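Local atomic coordinates of FdhC (Acinetobacter nosocomialis, PDB entry 5KTC), a protein that transfers a 3-hydroxybutanoyl group from its coenzyme A thioester to the amino group of a dTDP-linked 3-amino-3,6-dideoxy-D-galactose, as a sugar N-acyltransferase of the GNAT superfamily. Residues Thr11-Val16 with Tyr64-Phe69; Gly78-Tyr83 with Gly95-Asn100. One frame throughout, in Å; residues are numbered along the deposited sequence.

Contact 1. Residues Thr11-Val16 with Tyr64-Phe69; sequences TYLRLV and YYFIIF. With FUH ([[(2~{R},3~{S},5~{R})-5-[5-methyl-2,4-bis(oxidanylidene)pyrimidin-1-yl]-3-oxidanyl-oxolan-2-yl]methoxy-oxidanyl-phosphoryl] [(2~{R},3~{R},4~{S},5~{R},6~{R})-6-methyl-3,5-bis(oxidanyl)-4-[[(3~{R})-3-oxidanylbutanoyl]amino]oxan-2-yl] hydrogen phosphate), chain C.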
loop_
_atom_site.group_PDB
_atom_site.type_symbol
_atom_site.label_atom_id
_atom_site.label_comp_id
_atom_site.label_asym_id
_atom_site.label_seq_id
_atom_site.Cartn_x
_atom_site.Cartn_y
_atom_site.Cartn_z
ATOM N N THR A 11 10.752 6.584 -3.272
ATOM C CA THR A 11 10.301 5.209 -3.561
ATOM C C THR A 11 9.565 5.131 -4.872
ATOM O O THR A 11 9.184 6.146 -5.431
ATOM C CB THR A 11 9.347 4.680 -2.460
ATOM O OG1 THR A 11 8.286 5.620 -2.328
ATOM C CG2 THR A 11 10.048 4.495 -1.100
ATOM N N TYR A 12 9.363 3.891 -5.369
ATOM C CA TYR A 12 8.544 3.633 -6.505
ATOM C C TYR A 12 7.966 2.243 -6.370
ATOM O O TYR A 12 8.443 1.450 -5.552
ATOM C CB TYR A 12 9.305 3.752 -7.817
ATOM C CG TYR A 12 10.464 2.829 -8.043
ATOM C CD1 TYR A 12 11.751 3.168 -7.631
ATOM C CD2 TYR A 12 10.297 1.617 -8.663
ATOM C CE1 TYR A 12 12.834 2.354 -7.880
ATOM C CE2 TYR A 12 11.385 0.778 -8.899
ATOM C CZ TYR A 12 12.659 1.117 -8.487
ATOM O OH TYR A 12 13.758 0.249 -8.635
ATOM N N LEU A 13 6.908 2.003 -7.097
ATOM C CA LEU A 13 6.182 0.724 -7.046
ATOM C C LEU A 13 6.174 0.118 -8.410
ATOM O O LEU A 13 6.014 0.809 -9.383
ATOM C CB LEU A 13 4.706 0.902 -6.646
ATOM C CG LEU A 13 4.272 1.574 -5.330
ATOM C CD1 LEU A 13 2.905 1.168 -4.817
ATOM C CD2 LEU A 13 5.252 1.591 -4.216
ATOM N N ARG A 14 6.205 -1.207 -8.467
ATOM C CA ARG A 14 5.952 -1.937 -9.721
ATOM C C ARG A 14 5.244 -3.229 -9.465
ATOM O O ARG A 14 5.381 -3.794 -8.349
ATOM C CB ARG A 14 7.236 -2.132 -10.516
ATOM C CG ARG A 14 8.226 -3.098 -9.875
ATOM C CD ARG A 14 8.713 -4.174 -10.862
ATOM N NE ARG A 14 9.684 -5.037 -10.225
ATOM C CZ ARG A 14 9.431 -6.135 -9.522
ATOM N NH1 ARG A 14 8.188 -6.598 -9.404
ATOM N NH2 ARG A 14 10.450 -6.795 -8.951
ATOM N N LEU A 15 4.487 -3.709 -10.454
ATOM C CA LEU A 15 3.694 -4.939 -10.221
ATOM C C LEU A 15 4.516 -6.167 -9.875
ATOM O O LEU A 15 5.596 -6.398 -10.450
ATOM C CB LEU A 15 2.836 -5.221 -11.443
ATOM C CG LEU A 15 1.732 -4.172 -11.710
ATOM C CD1 LEU A 15 1.012 -4.353 -13.038
ATOM C CD2 LEU A 15 0.724 -4.189 -10.575
ATOM N N VAL A 16 3.988 -6.960 -8.941
ATOM C CA VAL A 16 4.594 -8.239 -8.533
ATOM C C VAL A 16 4.729 -9.213 -9.705
ATOM O O VAL A 16 3.826 -9.293 -10.553
ATOM C CB VAL A 16 3.793 -8.857 -7.366
ATOM C CG1 VAL A 16 4.159 -10.309 -7.082
ATOM C CG2 VAL A 16 4.056 -8.000 -6.142
ATOM N N TYR A 64 -4.271 -5.714 -7.765
ATOM C CA TYR A 64 -2.987 -5.181 -8.131
ATOM C C TYR A 64 -2.074 -5.199 -6.947
ATOM O O TYR A 64 -2.395 -4.610 -5.907
ATOM C CB TYR A 64 -3.147 -3.748 -8.647
ATOM C CG TYR A 64 -4.042 -3.685 -9.843
ATOM C CD1 TYR A 64 -3.595 -4.131 -11.099
ATOM C CD2 TYR A 64 -5.356 -3.277 -9.744
ATOM C CE1 TYR A 64 -4.454 -4.129 -12.197
ATOM C CE2 TYR A 64 -6.208 -3.255 -10.867
ATOM C CZ TYR A 64 -5.746 -3.699 -12.086
ATOM O OH TYR A 64 -6.562 -3.709 -13.211
ATOM N N TYR A 65 -0.955 -5.876 -7.091
ATOM C CA TYR A 65 -0.015 -6.174 -6.005
ATOM C C TYR A 65 1.341 -5.672 -6.437
ATOM O O TYR A 65 1.740 -5.954 -7.565
ATOM C CB TYR A 65 0.049 -7.672 -5.840
ATOM C CG TYR A 65 0.747 -8.267 -4.682
ATOM C CD1 TYR A 65 1.139 -7.541 -3.580
ATOM C CD2 TYR A 65 0.984 -9.635 -4.668
ATOM C CE1 TYR A 65 1.748 -8.164 -2.491
ATOM C CE2 TYR A 65 1.590 -10.271 -3.588
ATOM C CZ TYR A 65 1.972 -9.532 -2.496
ATOM O OH TYR A 65 2.612 -10.154 -1.380
ATOM N N PHE A 66 1.999 -4.889 -5.586
ATOM C CA PHE A 66 3.232 -4.180 -5.907
ATOM C C PHE A 66 4.379 -4.478 -4.954
ATOM O O PHE A 66 4.176 -4.666 -3.760
ATOM C CB PHE A 66 3.016 -2.651 -5.887
ATOM C CG PHE A 66 1.938 -2.170 -6.830
ATOM C CD1 PHE A 66 0.633 -2.176 -6.446
ATOM C CD2 PHE A 66 2.259 -1.666 -8.063
ATOM C CE1 PHE A 66 -0.384 -1.765 -7.274
ATOM C CE2 PHE A 66 1.280 -1.250 -8.936
ATOM C CZ PHE A 66 -0.064 -1.278 -8.545
ATOM N N ILE A 67 5.579 -4.528 -5.520
ATOM C CA ILE A 67 6.803 -4.403 -4.745
ATOM C C ILE A 67 7.092 -2.889 -4.621
ATOM O O ILE A 67 6.912 -2.170 -5.600
ATOM C CB ILE A 67 8.008 -5.071 -5.418
ATOM C CG1 ILE A 67 7.703 -6.523 -5.757
ATOM C CG2 ILE A 67 9.233 -4.924 -4.550
ATOM C CD1 ILE A 67 7.365 -7.413 -4.566
ATOM N N ILE A 68 7.478 -2.495 -3.413
ATOM C CA ILE A 68 7.900 -1.159 -3.100
ATOM C C ILE A 68 9.426 -1.163 -3.179
ATOM O O ILE A 68 10.067 -2.026 -2.549
ATOM C CB ILE A 68 7.457 -0.706 -1.709
ATOM C CG1 ILE A 68 5.929 -0.839 -1.497
ATOM C CG2 ILE A 68 7.920 0.739 -1.500
ATOM C CD1 ILE A 68 5.488 -0.585 -0.058
ATOM N N PHE A 69 9.997 -0.192 -3.891
ATOM C CA PHE A 69 11.451 -0.083 -4.108
ATOM C C PHE A 69 11.947 1.241 -3.574
ATOM O O PHE A 69 11.211 2.195 -3.625
ATOM C CB PHE A 69 11.805 -0.130 -5.603
ATOM C CG PHE A 69 11.859 -1.508 -6.166
ATOM C CD1 PHE A 69 10.686 -2.120 -6.700
ATOM C CD2 PHE A 69 13.079 -2.210 -6.169
ATOM C CE1 PHE A 69 10.757 -3.417 -7.218
ATOM C CE2 PHE A 69 13.126 -3.497 -6.671
ATOM C CZ PHE A 69 11.968 -4.095 -7.195
HETATM O O1 FUH C . -2.177 -4.129 5.528
HETATM C C1 FUH C . -3.304 -3.928 5.968
HETATM C C2 FUH C . -3.978 -2.598 5.898
HETATM C C3 FUH C . -2.998 -1.459 5.789
HETATM O O2 FUH C . -2.619 -0.959 7.096
HETATM C C4 FUH C . -3.614 -0.293 5.059
HETATM N N1 FUH C . -4.066 -4.944 6.538
HETATM C C5 FUH C . -3.669 -6.346 6.367
HETATM C C6 FUH C . -3.762 -7.121 7.694
HETATM O O3 FUH C . -5.039 -6.988 8.153
HETATM C C7 FUH C . -3.558 -8.611 7.544
HETATM C C8 FUH C . -3.930 -9.441 8.796
HETATM O O4 FUH C . -4.360 -9.123 6.466
HETATM C C9 FUH C . -4.567 -7.000 5.332
HETATM O O5 FUH C . -4.367 -6.451 4.021
HETATM C C10 FUH C . -4.231 -8.432 5.211
HETATM O O6 FUH C . -2.892 -8.513 4.748
HETATM P P1 FUH C . -2.272 -9.854 4.218
HETATM O O7 FUH C . -1.798 -10.736 5.313
HETATM O O8 FUH C . -1.111 -9.388 3.339
HETATM O O9 FUH C . -3.222 -10.543 3.143
HETATM P P2 FUH C . -4.482 -11.517 3.298
HETATM O O10 FUH C . -5.580 -10.937 2.475
HETATM O O11 FUH C . -4.792 -11.602 4.787
HETATM O O12 FUH C . -3.862 -12.816 2.670
HETATM C C11 FUH C . -4.720 -13.819 2.115
HETATM C C12 FUH C . -4.021 -15.149 2.234
HETATM C C13 FUH C . -3.396 -15.403 3.622
HETATM O O13 FUH C . -3.457 -16.792 3.992
HETATM C C14 FUH C . -1.918 -15.084 3.449
HETATM C C15 FUH C . -1.704 -15.462 2.004
HETATM O O14 FUH C . -2.944 -15.217 1.293
HETATM N N2 FUH C . -0.725 -14.654 1.246
HETATM C C16 FUH C . -0.948 -13.333 0.996
HETATM C C17 FUH C . -0.043 -12.605 0.221
HETATM C C18 FUH C . -0.255 -11.140 -0.098
HETATM C C19 FUH C . 1.116 -13.295 -0.251
HETATM O O15 FUH C . 1.957 -12.669 -1.017
HETATM N N3 FUH C . 1.310 -14.595 0.010
HETATM C C20 FUH C . 0.379 -15.256 0.707
HETATM O O16 FUH C . 0.588 -16.531 0.983
#
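Tyr-12 lays its ring over the CB of Phe-69. The CB sits 3.4 Å from the centroid of the Tyr-12 ring, a CH-pi contact over the face. The Tyr-12 CG lies between the backbone N and the carbonyl carbon (chi1 61°). The two ring planes are almost parallel, 6° apart, but offset, with the centroids 5.0 Å apart. Arg-14 continues this face. Its NH2 lies at the edge of the Phe-69 ring, near the ring plane, 3.6 Å from Phe-69 CZ. Its NH1 donates to Leu-15 O at 2.8 Å and also forms a salt bridge with Asp-20. Further along, Leu-15 CD2 rests over one face of the Phe-66 ring, 3.4 Å from Phe-66 CE2. Val-16 CG2 covers a face of the Tyr-65 ring, 3.6 Å from Tyr-65 CG. The backbones pair antiparallel, and Val-16 N closes the pairing on Tyr-65 O at 2.8 Å. This joins the first strand, 11-15, of the GNAT sheet to strand 63-70. Tyr-65 OH donates to O15 of the nucleotide sugar at 2.6 Å. Apolar packing on the Tyr-65 ring thus accompanies a polar grip on the thymine by its hydroxyl.

Contact 2. Residues Gly78-Tyr83 with Gly95-Asn100; sequences GTVRLY and GSWILN. With FUH ([[(2~{R},3~{S},5~{R})-5-[5-methyl-2,4-bis(oxidanylidene)pyrimidin-1-yl]-3-oxidanyl-oxolan-2-yl]methoxy-oxidanyl-phosphoryl] [(2~{R},3~{R},4~{S},5~{R},6~{R})-6-methyl-3,5-bis(oxidanyl)-4-[[(3~{R})-3-oxidanylbutanoyl]amino]oxan-2-yl] hydrogen phosphate), chain C.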
loop_
_atom_site.group_PDB
_atom_site.type_symbol
_atom_site.label_atom_id
_atom_site.label_comp_id
_atom_site.label_asym_id
_atom_site.label_seq_id
_atom_site.Cartn_x
_atom_site.Cartn_y
_atom_site.Cartn_z
ATOM N N GLY A 78 9.627 -3.482 0.277
ATOM C CA GLY A 78 8.355 -3.952 0.795
ATOM C C GLY A 78 7.293 -4.293 -0.214
ATOM O O GLY A 78 7.591 -4.491 -1.400
ATOM N N THR A 79 6.043 -4.386 0.287
ATOM C CA THR A 79 4.936 -4.779 -0.510
ATOM C C THR A 79 3.738 -3.926 -0.236
ATOM O O THR A 79 3.597 -3.335 0.856
ATOM C CB THR A 79 4.516 -6.242 -0.278
ATOM O OG1 THR A 79 4.138 -6.454 1.096
ATOM C CG2 THR A 79 5.626 -7.119 -0.664
ATOM N N VAL A 80 2.821 -3.885 -1.208
ATOM C CA VAL A 80 1.495 -3.322 -0.913
ATOM C C VAL A 80 0.525 -3.803 -1.941
ATOM O O VAL A 80 0.934 -4.114 -3.076
ATOM C CB VAL A 80 1.522 -1.762 -0.797
ATOM C CG1 VAL A 80 1.746 -1.118 -2.171
ATOM C CG2 VAL A 80 0.256 -1.237 -0.119
ATOM N N ARG A 81 -0.728 -3.879 -1.564
ATOM C CA ARG A 81 -1.769 -4.499 -2.469
ATOM C C ARG A 81 -3.096 -3.799 -2.424
ATOM O O ARG A 81 -3.551 -3.406 -1.356
ATOM C CB ARG A 81 -1.964 -5.948 -2.043
ATOM C CG ARG A 81 -2.731 -6.865 -2.978
ATOM C CD ARG A 81 -2.483 -8.358 -2.654
ATOM N NE ARG A 81 -2.953 -8.677 -1.321
ATOM C CZ ARG A 81 -3.996 -9.428 -0.910
ATOM N NH1 ARG A 81 -4.787 -10.142 -1.707
ATOM N NH2 ARG A 81 -4.209 -9.482 0.392
ATOM N N LEU A 82 -3.736 -3.694 -3.603
ATOM C CA LEU A 82 -5.104 -3.308 -3.791
ATOM C C LEU A 82 -5.912 -4.500 -4.234
ATOM O O LEU A 82 -5.511 -5.219 -5.130
ATOM C CB LEU A 82 -5.281 -2.250 -4.864
ATOM C CG LEU A 82 -4.729 -0.883 -4.486
ATOM C CD1 LEU A 82 -3.206 -0.896 -4.418
ATOM C CD2 LEU A 82 -5.221 0.082 -5.510
ATOM N N TYR A 83 -7.024 -4.743 -3.561
ATOM C CA TYR A 83 -7.747 -6.018 -3.726
ATOM C C TYR A 83 -9.223 -5.851 -3.264
ATOM O O TYR A 83 -9.624 -4.838 -2.645
ATOM C CB TYR A 83 -6.956 -7.144 -2.956
ATOM C CG TYR A 83 -6.953 -7.036 -1.428
ATOM C CD1 TYR A 83 -6.169 -6.116 -0.772
ATOM C CD2 TYR A 83 -7.748 -7.917 -0.611
ATOM C CE1 TYR A 83 -6.166 -6.039 0.615
ATOM C CE2 TYR A 83 -7.722 -7.866 0.776
ATOM C CZ TYR A 83 -6.956 -6.908 1.408
ATOM O OH TYR A 83 -6.865 -6.833 2.784
ATOM N N GLY A 95 -3.904 -3.122 1.569
ATOM C CA GLY A 95 -3.209 -3.772 2.659
ATOM C C GLY A 95 -2.030 -4.559 2.157
ATOM O O GLY A 95 -1.309 -4.110 1.235
ATOM N N SER A 96 -1.794 -5.729 2.753
ATOM C CA SER A 96 -0.515 -6.420 2.583
ATOM C C SER A 96 0.693 -5.470 2.651
ATOM O O SER A 96 1.651 -5.572 1.848
ATOM C CB SER A 96 -0.466 -7.296 1.329
ATOM O OG SER A 96 -1.576 -8.161 1.184
ATOM N N TRP A 97 0.633 -4.552 3.599
ATOM C CA TRP A 97 1.453 -3.339 3.538
ATOM C C TRP A 97 2.598 -3.584 4.494
ATOM O O TRP A 97 2.402 -3.628 5.737
ATOM C CB TRP A 97 0.675 -2.165 3.999
ATOM C CG TRP A 97 1.354 -0.834 3.846
ATOM C CD1 TRP A 97 2.215 -0.441 2.869
ATOM C CD2 TRP A 97 1.153 0.296 4.701
ATOM N NE1 TRP A 97 2.562 0.888 3.073
ATOM C CE2 TRP A 97 1.910 1.362 4.173
ATOM C CE3 TRP A 97 0.404 0.503 5.869
ATOM C CZ2 TRP A 97 1.977 2.598 4.779
ATOM C CZ3 TRP A 97 0.455 1.762 6.490
ATOM C CH2 TRP A 97 1.225 2.805 5.909
ATOM N N ILE A 98 3.784 -3.764 3.924
ATOM C CA ILE A 98 4.956 -4.160 4.689
ATOM C C ILE A 98 6.175 -3.399 4.184
ATOM O O ILE A 98 6.393 -3.295 2.978
ATOM C CB ILE A 98 5.280 -5.654 4.615
ATOM C CG1 ILE A 98 4.031 -6.542 4.853
ATOM C CG2 ILE A 98 6.285 -5.976 5.693
ATOM C CD1 ILE A 98 4.114 -7.972 4.416
ATOM N N LEU A 99 6.940 -2.851 5.120
ATOM C CA LEU A 99 8.228 -2.207 4.778
ATOM C C LEU A 99 9.345 -2.787 5.679
ATOM O O LEU A 99 9.133 -2.895 6.888
ATOM C CB LEU A 99 8.115 -0.712 4.987
ATOM C CG LEU A 99 7.286 0.057 3.948
ATOM C CD1 LEU A 99 7.091 1.478 4.414
ATOM C CD2 LEU A 99 7.907 0.061 2.553
ATOM N N ASN A 100 10.503 -3.107 5.107
ATOM C CA ASN A 100 11.568 -3.751 5.919
ATOM C C ASN A 100 12.536 -2.688 6.415
ATOM O O ASN A 100 12.341 -1.493 6.147
ATOM C CB ASN A 100 12.295 -4.855 5.128
ATOM C CG ASN A 100 13.052 -4.352 3.915
ATOM O OD1 ASN A 100 13.443 -3.203 3.805
ATOM N ND2 ASN A 100 13.217 -5.246 2.937
HETATM O O1 FUH C . -2.177 -4.129 5.528
HETATM C C1 FUH C . -3.304 -3.928 5.968
HETATM C C2 FUH C . -3.978 -2.598 5.898
HETATM C C3 FUH C . -2.998 -1.459 5.789
HETATM O O2 FUH C . -2.619 -0.959 7.096
HETATM C C4 FUH C . -3.614 -0.293 5.059
HETATM N N1 FUH C . -4.066 -4.944 6.538
HETATM C C5 FUH C . -3.669 -6.346 6.367
HETATM C C6 FUH C . -3.762 -7.121 7.694
HETATM O O3 FUH C . -5.039 -6.988 8.153
HETATM C C7 FUH C . -3.558 -8.611 7.544
HETATM C C8 FUH C . -3.930 -9.441 8.796
HETATM O O4 FUH C . -4.360 -9.123 6.466
HETATM C C9 FUH C . -4.567 -7.000 5.332
HETATM O O5 FUH C . -4.367 -6.451 4.021
HETATM C C10 FUH C . -4.231 -8.432 5.211
HETATM O O6 FUH C . -2.892 -8.513 4.748
HETATM P P1 FUH C . -2.272 -9.854 4.218
HETATM O O7 FUH C . -1.798 -10.736 5.313
HETATM O O8 FUH C . -1.111 -9.388 3.339
HETATM O O9 FUH C . -3.222 -10.543 3.143
HETATM P P2 FUH C . -4.482 -11.517 3.298
HETATM O O10 FUH C . -5.580 -10.937 2.475
HETATM O O11 FUH C . -4.792 -11.602 4.787
HETATM O O12 FUH C . -3.862 -12.816 2.670
HETATM C C11 FUH C . -4.720 -13.819 2.115
HETATM C C12 FUH C . -4.021 -15.149 2.234
HETATM C C13 FUH C . -3.396 -15.403 3.622
HETATM O O13 FUH C . -3.457 -16.792 3.992
HETATM C C14 FUH C . -1.918 -15.084 3.449
HETATM C C15 FUH C . -1.704 -15.462 2.004
HETATM O O14 FUH C . -2.944 -15.217 1.293
HETATM N N2 FUH C . -0.725 -14.654 1.246
HETATM C C16 FUH C . -0.948 -13.333 0.996
HETATM C C17 FUH C . -0.043 -12.605 0.221
HETATM C C18 FUH C . -0.255 -11.140 -0.098
HETATM C C19 FUH C . 1.116 -13.295 -0.251
HETATM O O15 FUH C . 1.957 -12.669 -1.017
HETATM N N3 FUH C . 1.310 -14.595 0.010
HETATM C C20 FUH C . 0.379 -15.256 0.707
HETATM O O16 FUH C . 0.588 -16.531 0.983
#
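Arg-81 and Ser-96 are brought together by the torsions of their side chains. The arginine chain bends at chi3 (62°), placing NE near the serine. Ser-96 OG is anti to its carbonyl carbon (chi1 -49°). The two strands form the beta hairpin 75-86/91-99 of the GNAT fold, and a beta bulge shifts their register between Thr-79 and Arg-81. Ser-96 lies in this bulge. Its carbonyl O receives Thr-79 OG1 at 2.7 Å, a side-chain bond beside the regular backbone pairing of Thr-79 with Ile-98. Arg-81 grips Ser-96 OG side-on with NE (2.9 Å) and NH2, and the oxygen lies close to the guanidinium plane. Ser-96 OG in turn donates to the phosphate oxygen O8 of the nucleotide sugar at 2.5 Å. Arg-81 NH2 also reaches O10 of the second phosphate at 2.9 Å. The positive guanidinium probably offsets diphosphate charge, and Glu-63 holds its NH1 in a salt bridge. The NH2 stands over the centre of the Tyr-83 ring. Gly-95 has no side chain, and a CB here would collide with O5 of the sugar. On the face opposite Thr-79 and Arg-81, Val-80 CG2 packs against Trp-97 CD1 at 3.7 Å, with the two side chains side by side. Trp-97 O and Leu-99 N hydrogen-bond to coenzyme A. The sugar O5 is held by Tyr-83 OH at 2.8 Å and by Ser-96 N at 3.0 Å.

How the contacts relate
From the N terminus, strand 11-15 comes first. The chain then runs through helices 21-28 and 44-59 before strand 63-70 returns to pair with it. Contact 1 closes this long loop, about half of it helix. Strand 75-86 follows directly, and contact 2 closes the short hairpin to strand 91-99. The two contacts stand in series, so neither encloses or crosses the other. They are joined inside one sheet, where strands 63-70 and 75-86 are neighbours. Tyr-64 O with Leu-82 N and Phe-66 N with Val-80 O, each 2.8 Å apart, are probable hydrogen bonds between them. Together they tie four consecutive strands, and both touch the nucleotide sugar.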